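PDB 3JTX: aminotransferase from Neisseria meningitidis Z2491, which probably catalyses pyridoxal-phosphate-dependent transfer of amino groups between amino acids and keto acids, as a class I and II aminotransferase. Local coordinates for residues A122-N127 and E164-T169; K170-C175 and Y200-A205; I144-C149 and L359-E364; A103-V108 and E134-L139. One frame throughout, in Å; residues are numbered along the deposited sequence. Where two conformers were deposited one is given.

Interaction 1: A122-N127 and E164-T169; sequences AIVSPN and EVWKRT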
loop_
_atom_site.group_PDB
_atom_site.type_symbol
_atom_site.label_atom_id
_atom_site.label_comp_id
_atom_site.label_asym_id
_atom_site.label_seq_id
_atom_site.Cartn_x
_atom_site.Cartn_y
_atom_site.Cartn_z
ATOM N N ALA A 122 1.766 11.308 21.830
ATOM C CA ALA A 122 0.324 11.197 21.838
ATOM C C ALA A 122 -0.291 11.606 20.492
ATOM O O ALA A 122 0.232 12.472 19.771
ATOM C CB ALA A 122 -0.261 12.055 22.957
ATOM N N ILE A 123 -1.403 10.973 20.165
ATOM C CA ILE A 123 -2.275 11.429 19.073
ATOM C C ILE A 123 -3.669 11.592 19.644
ATOM O O ILE A 123 -4.088 10.802 20.510
ATOM C CB ILE A 123 -2.260 10.433 17.897
ATOM C CG1 ILE A 123 -0.914 10.555 17.165
ATOM C CG2 ILE A 123 -3.438 10.660 16.958
ATOM C CD1 ILE A 123 -0.761 9.633 15.982
ATOM N N VAL A 124 -4.383 12.631 19.197
ATOM C CA VAL A 124 -5.747 12.884 19.668
ATOM C C VAL A 124 -6.747 12.564 18.552
ATOM O O VAL A 124 -6.549 12.980 17.416
ATOM C CB VAL A 124 -5.951 14.337 20.136
ATOM C CG1 VAL A 124 -7.427 14.557 20.521
ATOM C CG2 VAL A 124 -5.055 14.665 21.334
ATOM N N SER A 125 -7.804 11.815 18.895
ATOM C CA SER A 125 -8.848 11.370 17.975
ATOM C C SER A 125 -10.220 11.792 18.470
ATOM O O SER A 125 -10.431 11.896 19.671
ATOM C CB SER A 125 -8.831 9.832 17.854
ATOM O OG SER A 125 -9.980 9.333 17.156
ATOM N N PRO A 126 -11.178 12.010 17.547
ATOM C CA PRO A 126 -12.548 12.148 18.022
ATOM C C PRO A 126 -13.023 10.835 18.645
ATOM O O PRO A 126 -12.404 9.775 18.420
ATOM C CB PRO A 126 -13.328 12.458 16.741
ATOM C CG PRO A 126 -12.518 11.806 15.672
ATOM C CD PRO A 126 -11.111 12.064 16.078
ATOM N N ASN A 127 -14.093 10.922 19.436
ATOM C CA ASN A 127 -14.716 9.754 20.064
ATOM C C ASN A 127 -16.226 9.991 20.104
ATOM O O ASN A 127 -16.674 10.912 20.792
ATOM C CB ASN A 127 -14.160 9.555 21.459
ATOM C CG ASN A 127 -14.478 8.191 22.045
ATOM O OD1 ASN A 127 -14.599 7.188 21.329
ATOM N ND2 ASN A 127 -14.565 8.138 23.386
ATOM N N GLU A 164 -0.790 18.358 29.894
ATOM C CA GLU A 164 0.260 17.345 29.880
ATOM C C GLU A 164 0.218 16.504 28.598
ATOM O O GLU A 164 1.247 16.271 27.955
ATOM C CB GLU A 164 0.128 16.433 31.113
ATOM C CG GLU A 164 1.361 15.561 31.396
ATOM C CD GLU A 164 1.431 14.265 30.555
ATOM O OE1 GLU A 164 0.374 13.686 30.204
ATOM O OE2 GLU A 164 2.571 13.819 30.259
ATOM N N VAL A 165 -0.970 16.055 28.222
ATOM C CA VAL A 165 -1.130 15.330 26.961
ATOM C C VAL A 165 -0.871 16.253 25.771
ATOM O O VAL A 165 -0.134 15.885 24.864
ATOM C CB VAL A 165 -2.527 14.723 26.839
ATOM C CG1 VAL A 165 -2.730 14.086 25.450
ATOM C CG2 VAL A 165 -2.749 13.701 27.960
ATOM N N TRP A 166 -1.477 17.445 25.763
ATOM C CA TRP A 166 -1.273 18.369 24.630
ATOM C C TRP A 166 0.203 18.603 24.352
ATOM O O TRP A 166 0.614 18.626 23.200
ATOM C CB TRP A 166 -1.980 19.719 24.819
ATOM C CG TRP A 166 -3.435 19.695 24.542
ATOM C CD1 TRP A 166 -4.438 19.988 25.419
ATOM C CD2 TRP A 166 -4.074 19.340 23.304
ATOM N NE1 TRP A 166 -5.660 19.827 24.807
ATOM C CE2 TRP A 166 -5.465 19.439 23.506
ATOM C CE3 TRP A 166 -3.603 18.959 22.045
ATOM C CZ2 TRP A 166 -6.390 19.157 22.499
ATOM C CZ3 TRP A 166 -4.518 18.671 21.044
ATOM C CH2 TRP A 166 -5.898 18.768 21.278
ATOM N N LYS A 167 1.007 18.752 25.406
ATOM C CA LYS A 167 2.431 19.012 25.225
ATOM C C LYS A 167 3.176 17.874 24.517
ATOM O O LYS A 167 4.215 18.122 23.917
ATOM C CB LYS A 167 3.094 19.334 26.557
ATOM C CG LYS A 167 2.725 20.707 27.106
ATOM C CD LYS A 167 3.312 20.923 28.501
ATOM C CE LYS A 167 3.112 22.362 28.970
ATOM N NZ LYS A 167 3.763 22.630 30.283
ATOM N N ARG A 168 2.630 16.652 24.586
ATOM C CA ARG A 168 3.190 15.476 23.920
ATOM C C ARG A 168 2.456 15.108 22.617
ATOM O O ARG A 168 2.749 14.066 22.037
ATOM C CB ARG A 168 3.089 14.235 24.833
ATOM C CG ARG A 168 3.732 14.351 26.177
ATOM C CD ARG A 168 3.773 13.001 26.915
ATOM N NE ARG A 168 2.506 12.684 27.574
ATOM C CZ ARG A 168 1.711 11.659 27.279
ATOM N NH1 ARG A 168 2.009 10.806 26.309
ATOM N NH2 ARG A 168 0.594 11.488 27.968
ATOM N N THR A 169 1.480 15.912 22.191
ATOM C CA THR A 169 0.626 15.533 21.067
ATOM C C THR A 169 1.268 15.888 19.733
ATOM O O THR A 169 1.577 17.050 19.471
ATOM C CB THR A 169 -0.773 16.170 21.180
ATOM O OG1 THR A 169 -1.440 15.631 22.326
ATOM C CG2 THR A 169 -1.624 15.892 19.917
#

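Interaction 2: K170-C175 and Y200-A205; sequences KLVFVC and YGFIIA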
loop_
_atom_site.group_PDB
_atom_site.type_symbol
_atom_site.label_atom_id
_atom_site.label_comp_id
_atom_site.label_asym_id
_atom_site.label_seq_id
_atom_site.Cartn_x
_atom_site.Cartn_y
_atom_site.Cartn_z
ATOM N N LYS A 170 1.435 14.884 18.872
ATOM C CA LYS A 170 2.125 15.063 17.598
ATOM C C LYS A 170 1.169 15.247 16.434
ATOM O O LYS A 170 1.535 15.813 15.402
ATOM C CB LYS A 170 3.035 13.853 17.315
ATOM C CG LYS A 170 4.027 13.514 18.446
ATOM C CD LYS A 170 5.003 14.649 18.739
ATOM C CE LYS A 170 5.809 14.381 20.002
ATOM N NZ LYS A 170 6.581 15.589 20.452
ATOM N N LEU A 171 -0.053 14.745 16.582
ATOM C CA LEU A 171 -1.028 14.787 15.505
ATOM C C LEU A 171 -2.425 14.749 16.105
ATOM O O LEU A 171 -2.647 14.133 17.146
ATOM C CB LEU A 171 -0.822 13.604 14.548
ATOM C CG LEU A 171 -1.678 13.533 13.285
ATOM C CD1 LEU A 171 -0.884 13.042 12.084
ATOM C CD2 LEU A 171 -2.921 12.652 13.523
ATOM N N VAL A 172 -3.345 15.463 15.467
ATOM C CA VAL A 172 -4.748 15.428 15.825
ATOM C C VAL A 172 -5.518 15.023 14.580
ATOM O O VAL A 172 -5.268 15.563 13.500
ATOM C CB VAL A 172 -5.178 16.825 16.310
ATOM C CG1 VAL A 172 -6.663 16.966 16.351
ATOM C CG2 VAL A 172 -4.540 17.125 17.690
ATOM N N PHE A 173 -6.435 14.066 14.705
ATOM C CA PHE A 173 -7.350 13.717 13.601
ATOM C C PHE A 173 -8.642 14.534 13.680
ATOM O O PHE A 173 -9.188 14.731 14.770
ATOM C CB PHE A 173 -7.780 12.257 13.676
ATOM C CG PHE A 173 -6.706 11.280 13.348
ATOM C CD1 PHE A 173 -6.265 11.138 12.048
ATOM C CD2 PHE A 173 -6.160 10.478 14.338
ATOM C CE1 PHE A 173 -5.277 10.213 11.733
ATOM C CE2 PHE A 173 -5.178 9.540 14.025
ATOM C CZ PHE A 173 -4.746 9.418 12.723
ATOM N N VAL A 174 -9.120 14.993 12.532
ATOM C CA VAL A 174 -10.489 15.494 12.371
ATOM C C VAL A 174 -11.185 14.644 11.302
ATOM O O VAL A 174 -10.588 14.300 10.292
ATOM C CB VAL A 174 -10.508 16.991 11.967
ATOM C CG1 VAL A 174 -11.945 17.453 11.607
ATOM C CG2 VAL A 174 -9.915 17.848 13.062
ATOM N N CYS A 175 -12.426 14.243 11.549
ATOM C CA CYS A 175 -13.191 13.496 10.558
ATOM C C CYS A 175 -14.418 14.333 10.233
ATOM O O CYS A 175 -15.312 14.479 11.074
ATOM C CB CYS A 175 -13.579 12.115 11.086
ATOM S SG CYS A 175 -14.405 11.063 9.858
ATOM N N TYR A 200 0.509 24.379 20.603
ATOM C CA TYR A 200 1.189 23.098 20.877
ATOM C C TYR A 200 1.956 22.484 19.707
ATOM O O TYR A 200 2.772 21.595 19.930
ATOM C CB TYR A 200 0.186 22.072 21.399
ATOM C CG TYR A 200 -0.404 22.436 22.728
ATOM C CD1 TYR A 200 0.402 22.531 23.859
ATOM C CD2 TYR A 200 -1.761 22.676 22.866
ATOM C CE1 TYR A 200 -0.124 22.861 25.077
ATOM C CE2 TYR A 200 -2.310 23.002 24.098
ATOM C CZ TYR A 200 -1.477 23.096 25.201
ATOM O OH TYR A 200 -1.980 23.425 26.434
ATOM N N GLY A 201 1.690 22.913 18.475
ATOM C CA GLY A 201 2.528 22.531 17.332
ATOM C C GLY A 201 2.316 21.171 16.668
ATOM O O GLY A 201 3.156 20.740 15.866
ATOM N N PHE A 202 1.209 20.495 16.968
ATOM C CA PHE A 202 0.886 19.218 16.325
ATOM C C PHE A 202 0.483 19.425 14.851
ATOM O O PHE A 202 0.170 20.533 14.435
ATOM C CB PHE A 202 -0.258 18.497 17.051
ATOM C CG PHE A 202 -1.481 19.352 17.263
ATOM C CD1 PHE A 202 -2.390 19.558 16.238
ATOM C CD2 PHE A 202 -1.732 19.939 18.505
ATOM C CE1 PHE A 202 -3.524 20.348 16.441
ATOM C CE2 PHE A 202 -2.853 20.724 18.712
ATOM C CZ PHE A 202 -3.752 20.930 17.672
ATOM N N ILE A 203 0.478 18.325 14.100
ATOM C CA ILE A 203 0.023 18.280 12.725
ATOM C C ILE A 203 -1.455 17.978 12.766
ATOM O O ILE A 203 -1.897 17.225 13.628
ATOM C CB ILE A 203 0.765 17.153 11.958
ATOM C CG1 ILE A 203 2.232 17.533 11.791
ATOM C CG2 ILE A 203 0.125 16.865 10.604
ATOM C CD1 ILE A 203 3.143 16.338 11.494
ATOM N N ILE A 204 -2.227 18.575 11.865
ATOM C CA ILE A 204 -3.656 18.232 11.728
ATOM C C ILE A 204 -3.868 17.362 10.497
ATOM O O ILE A 204 -3.423 17.722 9.398
ATOM C CB ILE A 204 -4.539 19.505 11.601
ATOM C CG1 ILE A 204 -4.498 20.298 12.910
ATOM C CG2 ILE A 204 -5.989 19.124 11.248
ATOM C CD1 ILE A 204 -5.042 21.740 12.783
ATOM N N ALA A 205 -4.505 16.204 10.692
ATOM C CA ALA A 205 -4.867 15.307 9.614
ATOM C C ALA A 205 -6.396 15.264 9.548
ATOM O O ALA A 205 -7.062 14.818 10.503
ATOM C CB ALA A 205 -4.261 13.886 9.846
#

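Interaction 3: I144-C149 and L359-E364; sequences IHFANC and LARDTE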
loop_
_atom_site.group_PDB
_atom_site.type_symbol
_atom_site.label_atom_id
_atom_site.label_comp_id
_atom_site.label_asym_id
_atom_site.label_seq_id
_atom_site.Cartn_x
_atom_site.Cartn_y
_atom_site.Cartn_z
ATOM N N ILE A 144 -3.030 6.799 22.237
ATOM C CA ILE A 144 -4.233 7.428 21.680
ATOM C C ILE A 144 -5.073 8.080 22.780
ATOM O O ILE A 144 -5.299 7.487 23.840
ATOM C CB ILE A 144 -5.085 6.465 20.812
ATOM C CG1 ILE A 144 -6.223 7.256 20.141
ATOM C CG2 ILE A 144 -5.623 5.280 21.649
ATOM C CD1 ILE A 144 -6.657 6.743 18.794
ATOM N N HIS A 145 -5.492 9.321 22.528
ATOM C CA HIS A 145 -6.298 10.082 23.450
ATOM C C HIS A 145 -7.539 10.572 22.728
ATOM O O HIS A 145 -7.504 10.798 21.522
ATOM C CB HIS A 145 -5.487 11.230 24.043
ATOM C CG HIS A 145 -4.399 10.771 24.964
ATOM N ND1 HIS A 145 -4.541 10.762 26.335
ATOM C CD2 HIS A 145 -3.166 10.275 24.711
ATOM C CE1 HIS A 145 -3.434 10.300 26.889
ATOM N NE2 HIS A 145 -2.584 9.996 25.926
ATOM N N PHE A 146 -8.641 10.700 23.460
ATOM C CA PHE A 146 -9.959 10.884 22.857
ATOM C C PHE A 146 -10.628 12.192 23.253
ATOM O O PHE A 146 -10.735 12.509 24.434
ATOM C CB PHE A 146 -10.848 9.675 23.201
ATOM C CG PHE A 146 -10.386 8.394 22.555
ATOM C CD1 PHE A 146 -10.566 8.186 21.194
ATOM C CD2 PHE A 146 -9.772 7.402 23.301
ATOM C CE1 PHE A 146 -10.129 7.016 20.589
ATOM C CE2 PHE A 146 -9.331 6.236 22.706
ATOM C CZ PHE A 146 -9.522 6.028 21.351
ATOM N N ALA A 147 -11.038 12.967 22.246
ATOM C CA ALA A 147 -11.863 14.157 22.425
ATOM C C ALA A 147 -13.313 13.768 22.113
ATOM O O ALA A 147 -13.658 13.541 20.947
ATOM C CB ALA A 147 -11.402 15.285 21.508
ATOM N N ASN A 148 -14.148 13.679 23.149
ATOM C CA ASN A 148 -15.534 13.217 23.007
ATOM C C ASN A 148 -16.398 14.177 22.217
ATOM O O ASN A 148 -16.198 15.398 22.275
ATOM C CB ASN A 148 -16.190 12.966 24.371
ATOM C CG ASN A 148 -15.640 11.746 25.071
ATOM O OD1 ASN A 148 -14.918 10.927 24.493
ATOM N ND2 ASN A 148 -15.955 11.633 26.351
ATOM N N CYS A 149 -17.357 13.605 21.489
ATOM C CA CYS A 149 -18.248 14.344 20.596
ATOM C C CYS A 149 -19.714 14.196 21.036
ATOM O O CYS A 149 -20.446 13.360 20.506
ATOM C CB CYS A 149 -18.069 13.812 19.180
ATOM S SG CYS A 149 -16.394 14.015 18.579
ATOM N N LEU A 359 -18.367 1.893 18.278
ATOM C CA LEU A 359 -17.544 2.866 17.548
ATOM C C LEU A 359 -16.779 3.807 18.480
ATOM O O LEU A 359 -16.153 4.779 18.022
ATOM C CB LEU A 359 -18.436 3.717 16.613
ATOM C CG LEU A 359 -19.216 2.946 15.546
ATOM C CD1 LEU A 359 -20.133 3.879 14.742
ATOM C CD2 LEU A 359 -18.223 2.252 14.633
ATOM N N ALA A 360 -16.842 3.532 19.787
ATOM C CA ALA A 360 -16.309 4.445 20.781
ATOM C C ALA A 360 -15.546 3.721 21.885
ATOM O O ALA A 360 -15.741 2.524 22.125
ATOM C CB ALA A 360 -17.438 5.253 21.382
ATOM N N ARG A 361 -14.662 4.472 22.537
ATOM C CA ARG A 361 -14.050 4.050 23.782
ATOM C C ARG A 361 -14.619 4.809 24.987
ATOM O O ARG A 361 -15.012 5.961 24.900
ATOM C CB ARG A 361 -12.531 4.231 23.741
ATOM C CG ARG A 361 -11.878 3.278 24.719
ATOM C CD ARG A 361 -10.446 3.418 24.826
ATOM N NE ARG A 361 -9.698 2.848 23.708
ATOM C CZ ARG A 361 -8.372 2.852 23.675
ATOM N NH1 ARG A 361 -7.698 3.381 24.694
ATOM N NH2 ARG A 361 -7.717 2.346 22.642
ATOM N N ASP A 362 -14.676 4.098 26.102
ATOM C CA ASP A 362 -15.052 4.706 27.390
ATOM C C ASP A 362 -14.003 5.706 27.930
ATOM O O ASP A 362 -12.796 5.532 27.805
ATOM C CB ASP A 362 -15.368 3.622 28.427
ATOM C CG ASP A 362 -16.722 3.821 29.081
ATOM O OD1 ASP A 362 -16.964 4.890 29.693
ATOM O OD2 ASP A 362 -17.552 2.899 28.969
ATOM N N THR A 363 -14.499 6.804 28.513
ATOM C CA THR A 363 -13.632 7.855 29.049
ATOM C C THR A 363 -14.098 8.312 30.430
ATOM O O THR A 363 -15.149 7.883 30.914
ATOM C CB THR A 363 -13.598 9.109 28.128
ATOM O OG1 THR A 363 -14.843 9.833 28.233
ATOM C CG2 THR A 363 -13.334 8.708 26.662
ATOM N N GLU A 364 -13.328 9.211 31.046
ATOM C CA GLU A 364 -13.742 9.840 32.300
ATOM C C GLU A 364 -15.103 10.543 32.160
ATOM O O GLU A 364 -15.734 10.860 33.165
ATOM C CB GLU A 364 -12.677 10.824 32.808
#

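Interaction 4: A103-V108 and E134-L139; sequences ALFSFV and EGATLL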
loop_
_atom_site.group_PDB
_atom_site.type_symbol
_atom_site.label_atom_id
_atom_site.label_comp_id
_atom_site.label_asym_id
_atom_site.label_seq_id
_atom_site.Cartn_x
_atom_site.Cartn_y
_atom_site.Cartn_z
ATOM N N ALA A 103 -2.818 5.670 3.392
ATOM C CA ALA A 103 -2.276 7.014 3.519
ATOM C C ALA A 103 -2.293 7.481 4.970
ATOM O O ALA A 103 -1.292 7.949 5.480
ATOM C CB ALA A 103 -3.088 7.986 2.639
ATOM N N LEU A 104 -3.432 7.315 5.636
ATOM C CA LEU A 104 -3.566 7.718 7.030
ATOM C C LEU A 104 -2.635 6.872 7.903
ATOM O O LEU A 104 -1.942 7.399 8.784
ATOM C CB LEU A 104 -5.015 7.530 7.502
ATOM C CG LEU A 104 -6.072 8.489 6.967
ATOM C CD1 LEU A 104 -7.478 7.859 7.042
ATOM C CD2 LEU A 104 -6.028 9.842 7.707
ATOM N N PHE A 105 -2.620 5.562 7.654
ATOM C CA PHE A 105 -1.780 4.651 8.432
ATOM C C PHE A 105 -0.300 4.987 8.298
ATOM O O PHE A 105 0.411 5.163 9.298
ATOM C CB PHE A 105 -2.019 3.188 8.023
ATOM C CG PHE A 105 -1.199 2.210 8.837
ATOM C CD1 PHE A 105 -1.685 1.714 10.031
ATOM C CD2 PHE A 105 0.069 1.826 8.422
ATOM C CE1 PHE A 105 -0.920 0.827 10.818
ATOM C CE2 PHE A 105 0.845 0.927 9.193
ATOM C CZ PHE A 105 0.343 0.446 10.400
ATOM N N SER A 106 0.179 5.078 7.057
ATOM C CA SER A 106 1.592 5.349 6.831
ATOM C C SER A 106 2.005 6.741 7.319
ATOM O O SER A 106 3.086 6.894 7.899
ATOM C CB SER A 106 1.972 5.153 5.360
ATOM O OG SER A 106 1.199 5.962 4.508
ATOM N N PHE A 107 1.158 7.751 7.131
ATOM C CA PHE A 107 1.515 9.071 7.614
ATOM C C PHE A 107 1.731 9.070 9.132
ATOM O O PHE A 107 2.719 9.599 9.634
ATOM C CB PHE A 107 0.517 10.162 7.200
ATOM C CG PHE A 107 1.018 11.532 7.529
ATOM C CD1 PHE A 107 2.083 12.075 6.815
ATOM C CD2 PHE A 107 0.502 12.245 8.601
ATOM C CE1 PHE A 107 2.622 13.306 7.148
ATOM C CE2 PHE A 107 1.035 13.496 8.939
ATOM C CZ PHE A 107 2.083 14.021 8.222
ATOM N N VAL A 108 0.827 8.425 9.851
ATOM C CA VAL A 108 0.953 8.288 11.303
ATOM C C VAL A 108 2.270 7.599 11.690
ATOM O O VAL A 108 2.989 8.072 12.599
ATOM C CB VAL A 108 -0.266 7.551 11.891
ATOM C CG1 VAL A 108 -0.028 7.156 13.365
ATOM C CG2 VAL A 108 -1.497 8.431 11.745
ATOM N N GLU A 134 -7.160 4.637 15.705
ATOM C CA GLU A 134 -6.677 3.896 16.865
ATOM C C GLU A 134 -5.566 2.920 16.483
ATOM O O GLU A 134 -4.508 2.896 17.101
ATOM C CB GLU A 134 -7.828 3.126 17.500
ATOM C CG GLU A 134 -7.386 2.279 18.682
ATOM C CD GLU A 134 -8.458 1.300 19.145
ATOM O OE1 GLU A 134 -9.131 0.645 18.304
ATOM O OE2 GLU A 134 -8.593 1.173 20.368
ATOM N N GLY A 135 -5.809 2.103 15.462
ATOM C CA GLY A 135 -4.819 1.117 15.047
ATOM C C GLY A 135 -3.497 1.730 14.630
ATOM O O GLY A 135 -2.431 1.242 15.005
ATOM N N ALA A 136 -3.563 2.794 13.837
ATOM C CA ALA A 136 -2.363 3.437 13.300
ATOM C C ALA A 136 -1.508 3.985 14.433
ATOM O O ALA A 136 -0.286 3.811 14.452
ATOM C CB ALA A 136 -2.759 4.567 12.311
ATOM N N THR A 137 -2.167 4.639 15.391
ATOM C CA THR A 137 -1.498 5.212 16.541
ATOM C C THR A 137 -0.819 4.136 17.379
ATOM O O THR A 137 0.379 4.233 17.642
ATOM C CB THR A 137 -2.490 6.031 17.393
ATOM O OG1 THR A 137 -3.029 7.095 16.583
ATOM C CG2 THR A 137 -1.795 6.593 18.659
ATOM N N LEU A 138 -1.569 3.097 17.752
ATOM C CA LEU A 138 -1.042 2.045 18.640
ATOM C C LEU A 138 0.057 1.232 17.951
ATOM O O LEU A 138 1.116 0.989 18.538
ATOM C CB LEU A 138 -2.177 1.153 19.170
ATOM C CG LEU A 138 -3.158 1.853 20.135
ATOM C CD1 LEU A 138 -4.269 0.919 20.622
ATOM C CD2 LEU A 138 -2.437 2.491 21.338
ATOM N N LEU A 139 -0.161 0.845 16.698
ATOM C CA LEU A 139 0.881 0.129 15.962
ATOM C C LEU A 139 2.121 0.995 15.728
ATOM O O LEU A 139 3.213 0.459 15.636
ATOM C CB LEU A 139 0.365 -0.456 14.647
ATOM C CG LEU A 139 -0.610 -1.620 14.839
ATOM C CD1 LEU A 139 -1.429 -1.842 13.568
ATOM C CD2 LEU A 139 0.141 -2.897 15.274
#

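Interaction 1: A122-N127 and E164-T169
The Trp166 indole and the Arg168 guanidinium each meet the 122-127 strand through an aliphatic group that approaches obliquely: Val124 CG2 lies 4.1 Å from Trp166 CZ3, and Ala122 CB lies 4.2 Å from Arg168 NH1. The indole also stacks with the Tyr200 ring. At the edge of the guanidinium, in its plane, sits the Glu164 carboxylate, held side-on by two nitrogens one helical turn away: Arg168 NE reaches Glu164 OE2 at 2.9 Å, and NH2 takes the syn lone pair of OE1. Arg168 is shared further, with NH1 donating to Lys120 O and NH2 forming a salt bridge to Glu143. Thr169 lies beside Val165, against Val124. Thr169 OG1, beside its own backbone N (chi1 -65°), donates to Val165 O at 2.9 Å, from the opposite face of that carbonyl to Arg168 N. This leaves methyl Thr169 CG2 to meet Val124 CG2 at 3.9 Å, the two side chains crossing at about a right angle. The small Ala122 CB fits against Val165 CG1. The backbones join where Ala122 pairs with Thr169 in a parallel bridge: Ala122 N donates to Arg168 O at 2.9 Å and 168°, while Thr169 CA lies 3.3 Å from Ala122 O. The chain thus passes from helix 163-167 through Arg168 into the central sheet beside strand 122-127. Beta-branched and small residues suit the buried side of this junction, and threonine can satisfy its hydroxyl on the preceding helical turn. Glu164 and Glu143, which share Arg168 NH2, would be expected to stabilise its positive charge.

Interaction 2: K170-C175 and Y200-A205
Val172 CG2 sits over the centre of the Phe202 ring in a CH-pi contact, 3.6 Å from the centroid and 13° off the ring normal. Phe202 CG lies between its backbone N and carbonyl carbon (chi1 52°), which brings Phe202 CG itself within 3.8 Å of Val172 CG2, and Ile204 CG1, from the same segment, adjoins the ring edge. On the other face of the sheet the small Ala205 is lodged between larger neighbours: its CB is 4.1 Å from Leu171 CD2 and equally close to Phe173 CD1. Leu171 CD2 in turn lies over the centre of the Phe173 ring, while Leu171 CD1 meets Ile203 CG2 at 4.2 Å. Helix 100-111 covers this face through Phe107 and Val108; helix 187-200, with Leu196, packs against Phe202.

Outward from these apolar groups runs the parallel backbone pairing. Ile203 uses its N for Lys170 O (3.0 Å) and its O for Val172 N (2.9 Å); Ala205 does the same with Val172 O and Val174 N. At the end, Lys170, whose CB points away from the partner segment, is exposed, a place that suits a charged residue, and Gly201 (phi 81°) turns the chain out of helix 187-200.

The strands and that helix form a beta-alpha-beta unit of the mixed sheet. The contact rests on regular backbone bonds and hydrocarbon packing, with no salt bridge across it.

Interaction 3: I144-C149 and L359-E364
Arg361 crosses Phe146 at about a right angle, meeting it from CB to the guanidinium. Arg361 CB lies over one face of the ring, 3.9 Å from Phe146 CE2. With CG anti to the backbone N (chi1 -155°), the chain runs on to Arg361 CD, 3.7 Å from Phe146 CE2, then bends at chi3, which brings NE close to that carbon; CZ follows nearby. Phe146 CE2 comes 3.5 Å above the guanidinium plane, toward its rim, with the two planes 64° apart. NH1 lies near the ring plane at its edge, and Arg361 NH2 ends 3.7 Å from Ile144 CG2 while forming a salt bridge to Glu134. The long aliphatic and flat parts of arginine suit this apolar surface, while the charged end is paired with Glu134.

Farther along, Asn148 and Thr363 meet tip to tip: Asn148 ND2 donates to Thr363 OG1 at 2.8 Å and 163°, the hydroxyl lying almost in the amide plane. Asn148 OD1 accepts from Asn127 ND2, and Thr363 OG1 also bonds to Gly366 O and Gln365 N.

The loop between strands 354-355 and 372-376 is thus laid against strand 143-148, an outermost strand of the large sheet within the chain, with strand 122-127 beside it and helix 131-139 alongside Ile144.

Interaction 4: A103-V108 and E134-L139
Phe105 and Leu139 cross at about a right angle, the leucine methyl CD1 meeting the phenyl ring at its edge, 3.9 Å from Phe105 CE1. Phe105 has CG anti to its backbone N (chi1 -178°), a setting in which the end of the ring comes nearer the other helix. There Phe105 CD1 comes 3.8 Å from both CA and CB of Ala136. A residue with only a methyl suits this position, because it is here that the helices come closest: Phe105 and Ala136 have CA atoms 5.1 Å apart, and the axes of the two short segments run 25° apart, 8.8 Å at closest approach.

Val108, one turn further on, has its CB pointing toward the partner and takes up the other flank of Ala136. Val108 CG1 is 3.9 Å from Ala136 CB and 3.5 Å from Ala136 O, and it also lies against the start of Thr137. Thr137 turns its own hydroxyl back to Tyr133 O within the helix. No hydrogen bond crosses directly between the segments, but Gln109 NE2 donates to both Phe105 O and Ala136 O and so bridges them.

The central sheet packs against the pair, at Phe173 of strand 169-175, which Leu104, Val108 and Thr137 touch. On another side helix 2-8 packs on Leu139, and the second subunit sends in Tyr270, edge-to-face with Phe105, and Tyr273, so the helices lie between sheet and dimer interface.

Overall arrangement
Interactions 1 and 2 are in series within the buried large sheet, sharing strand 169-175: the first brings the chain into it from a helix, the second pairs it with 203-207, whose other neighbour, 237-242, precedes Lys245, which bears the cofactor. Interaction 4, between helices, is also buried, mainly apolar and without a direct hydrogen bond; its Val108 and Phe107 meet Phe173 and Leu171 of interaction 2, and Ile123 of interaction 1 packs on Val108 and Thr137. Interaction 3, partly buried, lies at the sheet's edge and combines an Asn-Thr hydrogen bond with arginine packed on Phe146 and Ile144. Glu134 and Arg361 connect it to interaction 4, and Asn127 to interaction 1, whereas it does not touch interaction 2.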